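Local structure of alpha-2,3-sialyltransferase (Campylobacter jejuni, 2P2V) at residues C96-L101 / N107-Q112. The protein probably transfers sialic acid from its CMP-activated donor to an acceptor sugar, this chain being the N-terminal catalytic part of a longer membrane-associated protein. Numbering follows the deposited sequence.
Sequences CSTFNL and NDFLHQ
The sulfur of Cys96 meets the Phe109 ring at its edge, with SG 3.7 Å from CZ. SG lies 80° off the ring normal, close to the ring plane, in a sulfur-aromatic contact. In Phe109, CG stands anti to the backbone N (chi1 178°), which carries the ring off helix 107-116 to the cysteine. The methyl of Thr98 faces two neighbours on the helix side. Thr98 CG2 lies 4.3 Å from Phe109 CE2, oblique to the ring, and 4.2 Å from Leu110 CD2. Leu110 CD1 lies 3.4 Å from Asn100 OD1, the side chains crossing at a slant. On the other branch of Thr98, OG1 donates to Cys96 O at 3.0 Å, from above the carbonyl plane, and also bonds to Tyr124 N. Glu105 accepts hydrogen bonds from the backbone N of Phe99 and of Leu101, fixing the loop. Tyr273 and Leu277 of helix 268-283 pack on Phe109. The contact joins the end of strand 90-96, next to edge strand 121-122, and the loop after it to helix 107-116, in an alpha/beta fold built on a parallel sheet. The segments meet through van der Waals and sulfur-aromatic contact, including an amide oxygen against a methyl, while polar bonds shape the loop.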
ATOM      1  N   CYS A  96       7.333 -19.517   6.454  1.00 20.82           N
ATOM      2  CA  CYS A  96       5.938 -19.879   6.696  1.00 20.83           C
ATOM      3  C   CYS A  96       5.353 -20.347   5.380  1.00 21.69           C
ATOM      4  O   CYS A  96       5.367 -19.594   4.383  1.00 25.25           O
ATOM      5  CB  CYS A  96       5.206 -18.649   7.231  1.00 20.47           C
ATOM      6  SG  CYS A  96       3.542 -19.145   7.722  1.00 24.65           S
ATOM      7  N   SER A  97       4.976 -21.616   5.307  1.00 21.58           N
ATOM      8  CA  SER A  97       4.399 -22.238   4.109  1.00 22.85           C
ATOM      9  C   SER A  97       3.004 -21.677   3.782  1.00 24.19           C
ATOM     10  O   SER A  97       1.967 -22.059   4.393  1.00 24.67           O
ATOM     11  CB  SER A  97       4.335 -23.736   4.302  1.00 24.31           C
ATOM     12  OG  SER A  97       5.567 -24.285   4.739  1.00 23.76           O
ATOM     13  N   THR A  98       2.971 -20.738   2.837  1.00 21.59           N
ATOM     14  CA  THR A  98       1.809 -19.915   2.592  1.00 22.07           C
ATOM     15  C   THR A  98       1.430 -19.903   1.116  1.00 21.46           C
ATOM     16  O   THR A  98       2.290 -20.086   0.256  1.00 19.15           O
ATOM     17  CB  THR A  98       2.088 -18.430   3.048  1.00 21.78           C
ATOM     18  OG1 THR A  98       3.430 -18.027   2.675  1.00 20.57           O
ATOM     19  CG2 THR A  98       1.904 -18.275   4.609  1.00 23.36           C
ATOM     20  N   PHE A  99       0.181 -19.602   0.815  1.00 20.31           N
ATOM     21  CA  PHE A  99      -0.302 -19.545  -0.558  1.00 21.53           C
ATOM     22  C   PHE A  99      -0.825 -18.165  -0.933  1.00 20.50           C
ATOM     23  O   PHE A  99      -1.125 -17.961  -2.091  1.00 21.75           O
ATOM     24  CB  PHE A  99      -1.429 -20.593  -0.779  1.00 22.66           C
ATOM     25  CG  PHE A  99      -0.966 -22.015  -0.585  1.00 24.16           C
ATOM     26  CD1 PHE A  99      -1.227 -22.682   0.612  1.00 24.28           C
ATOM     27  CD2 PHE A  99      -0.161 -22.646  -1.559  1.00 24.49           C
ATOM     28  CE1 PHE A  99      -0.761 -23.974   0.850  1.00 25.73           C
ATOM     29  CE2 PHE A  99       0.294 -23.964  -1.354  1.00 24.65           C
ATOM     30  CZ  PHE A  99      -0.011 -24.627  -0.120  1.00 26.28           C
ATOM     31  N   ASN A 100      -1.054 -17.253   0.050  1.00 20.29           N
ATOM     32  CA  ASN A 100      -1.692 -15.967  -0.151  1.00 20.00           C
ATOM     33  C   ASN A 100      -3.118 -16.155  -0.743  1.00 19.85           C
ATOM     34  O   ASN A 100      -3.467 -15.680  -1.842  1.00 17.84           O
ATOM     35  CB  ASN A 100      -0.853 -15.042  -1.076  1.00 20.68           C
ATOM     36  CG  ASN A 100      -1.319 -13.612  -1.092  1.00 23.90           C
ATOM     37  OD1 ASN A 100      -2.065 -13.174  -0.220  1.00 25.76           O
ATOM     38  ND2 ASN A 100      -0.847 -12.822  -2.129  1.00 25.99           N
ATOM     39  N   LEU A 101      -3.946 -16.904   0.009  1.00 21.55           N
ATOM     40  CA  LEU A 101      -5.337 -17.069  -0.301  1.00 20.74           C
ATOM     41  C   LEU A 101      -6.073 -16.786   1.011  1.00 21.52           C
ATOM     42  O   LEU A 101      -5.670 -17.287   2.048  1.00 22.86           O
ATOM     43  CB  LEU A 101      -5.618 -18.517  -0.712  1.00 21.42           C
ATOM     44  CG  LEU A 101      -5.059 -18.876  -2.105  1.00 21.96           C
ATOM     45  CD1 LEU A 101      -5.168 -20.318  -2.397  1.00 22.83           C
ATOM     46  CD2 LEU A 101      -5.891 -18.092  -3.064  1.00 21.66           C
ATOM     47  N   ASN A 107      -6.142 -12.011   6.325  1.00 27.18           N
ATOM     48  CA  ASN A 107      -5.523 -10.715   5.975  1.00 28.13           C
ATOM     49  C   ASN A 107      -4.614 -10.214   7.060  1.00 28.01           C
ATOM     50  O   ASN A 107      -3.489  -9.771   6.788  1.00 26.05           O
ATOM     51  CB  ASN A 107      -6.597  -9.652   5.706  1.00 29.64           C
ATOM     52  CG  ASN A 107      -7.404  -9.934   4.473  1.00 32.88           C
ATOM     53  OD1 ASN A 107      -7.126 -10.864   3.686  1.00 33.06           O
ATOM     54  ND2 ASN A 107      -8.414  -9.096   4.259  1.00 36.03           N
ATOM     55  N   ASP A 108      -5.077 -10.294   8.318  1.00 27.40           N
ATOM     56  CA  ASP A 108      -4.254  -9.806   9.415  1.00 29.40           C
ATOM     57  C   ASP A 108      -2.999 -10.633   9.614  1.00 26.76           C
ATOM     58  O   ASP A 108      -1.989 -10.080   9.927  1.00 27.50           O
ATOM     59  CB  ASP A 108      -5.001  -9.781  10.747  1.00 29.68           C
ATOM     60  CG  ASP A 108      -5.928  -8.526  10.909  1.00 39.88           C
ATOM     61  OD1 ASP A 108      -5.763  -7.506  10.192  1.00 46.33           O
ATOM     62  OD2 ASP A 108      -6.821  -8.581  11.799  1.00 43.88           O
ATOM     63  N   PHE A 109      -3.093 -11.952   9.486  1.00 26.34           N
ATOM     64  CA  PHE A 109      -1.910 -12.817   9.616  1.00 23.78           C
ATOM     65  C   PHE A 109      -0.865 -12.350   8.609  1.00 23.13           C
ATOM     66  O   PHE A 109       0.303 -12.145   8.976  1.00 21.58           O
ATOM     67  CB  PHE A 109      -2.238 -14.274   9.316  1.00 24.17           C
ATOM     68  CG  PHE A 109      -1.029 -15.186   9.391  1.00 23.60           C
ATOM     69  CD1 PHE A 109      -0.584 -15.692  10.611  1.00 23.76           C
ATOM     70  CD2 PHE A 109      -0.314 -15.519   8.241  1.00 26.45           C
ATOM     71  CE1 PHE A 109       0.591 -16.500  10.691  1.00 24.81           C
ATOM     72  CE2 PHE A 109       0.856 -16.316   8.294  1.00 23.64           C
ATOM     73  CZ  PHE A 109       1.313 -16.825   9.498  1.00 23.51           C
ATOM     74  N   LEU A 110      -1.275 -12.203   7.359  1.00 23.28           N
ATOM     75  CA  LEU A 110      -0.242 -11.858   6.312  1.00 23.72           C
ATOM     76  C   LEU A 110       0.296 -10.459   6.482  1.00 25.12           C
ATOM     77  O   LEU A 110       1.507 -10.219   6.308  1.00 24.36           O
ATOM     78  CB  LEU A 110      -0.783 -12.063   4.896  1.00 23.69           C
ATOM     79  CG  LEU A 110      -1.089 -13.533   4.518  1.00 23.45           C
ATOM     80  CD1 LEU A 110      -1.727 -13.625   3.149  1.00 23.58           C
ATOM     81  CD2 LEU A 110       0.177 -14.422   4.571  1.00 22.32           C
ATOM     82  N   HIS A 111      -0.595  -9.530   6.821  1.00 24.29           N
ATOM     83  CA  HIS A 111      -0.282  -8.101   7.027  0.50 24.96           C
ATOM     84  C   HIS A 111       0.723  -7.865   8.143  1.00 24.45           C
ATOM     85  O   HIS A 111       1.628  -7.019   8.042  1.00 24.37           O
ATOM     86  CB  HIS A 111      -1.567  -7.297   7.321  0.50 25.08           C
ATOM     87  CG  HIS A 111      -1.330  -5.848   7.637  0.50 28.02           C
ATOM     88  ND1 HIS A 111      -1.408  -5.337   8.923  0.50 31.35           N
ATOM     89  CD2 HIS A 111      -1.042  -4.798   6.834  0.50 29.81           C
ATOM     90  CE1 HIS A 111      -1.167  -4.038   8.892  0.50 32.36           C
ATOM     91  NE2 HIS A 111      -0.931  -3.690   7.637  0.50 31.73           N
ATOM     92  N   GLN A 112       0.569  -8.620   9.233  1.00 22.94           N
ATOM     93  CA  GLN A 112       1.368  -8.440  10.445  1.00 21.80           C
ATOM     94  C   GLN A 112       2.491  -9.430  10.521  1.00 20.63           C
ATOM     95  O   GLN A 112       3.258  -9.361  11.428  1.00 20.61           O
ATOM     96  CB  GLN A 112       0.502  -8.669  11.698  1.00 22.89           C
ATOM     97  CG  GLN A 112      -0.596  -7.667  11.703  1.00 27.82           C
ATOM     98  CD  GLN A 112      -1.467  -7.782  12.936  1.00 36.39           C
ATOM     99  OE1 GLN A 112      -2.026  -6.784  13.391  1.00 39.60           O
ATOM    100  NE2 GLN A 112      -1.603  -9.005  13.472  1.00 37.89           N
TER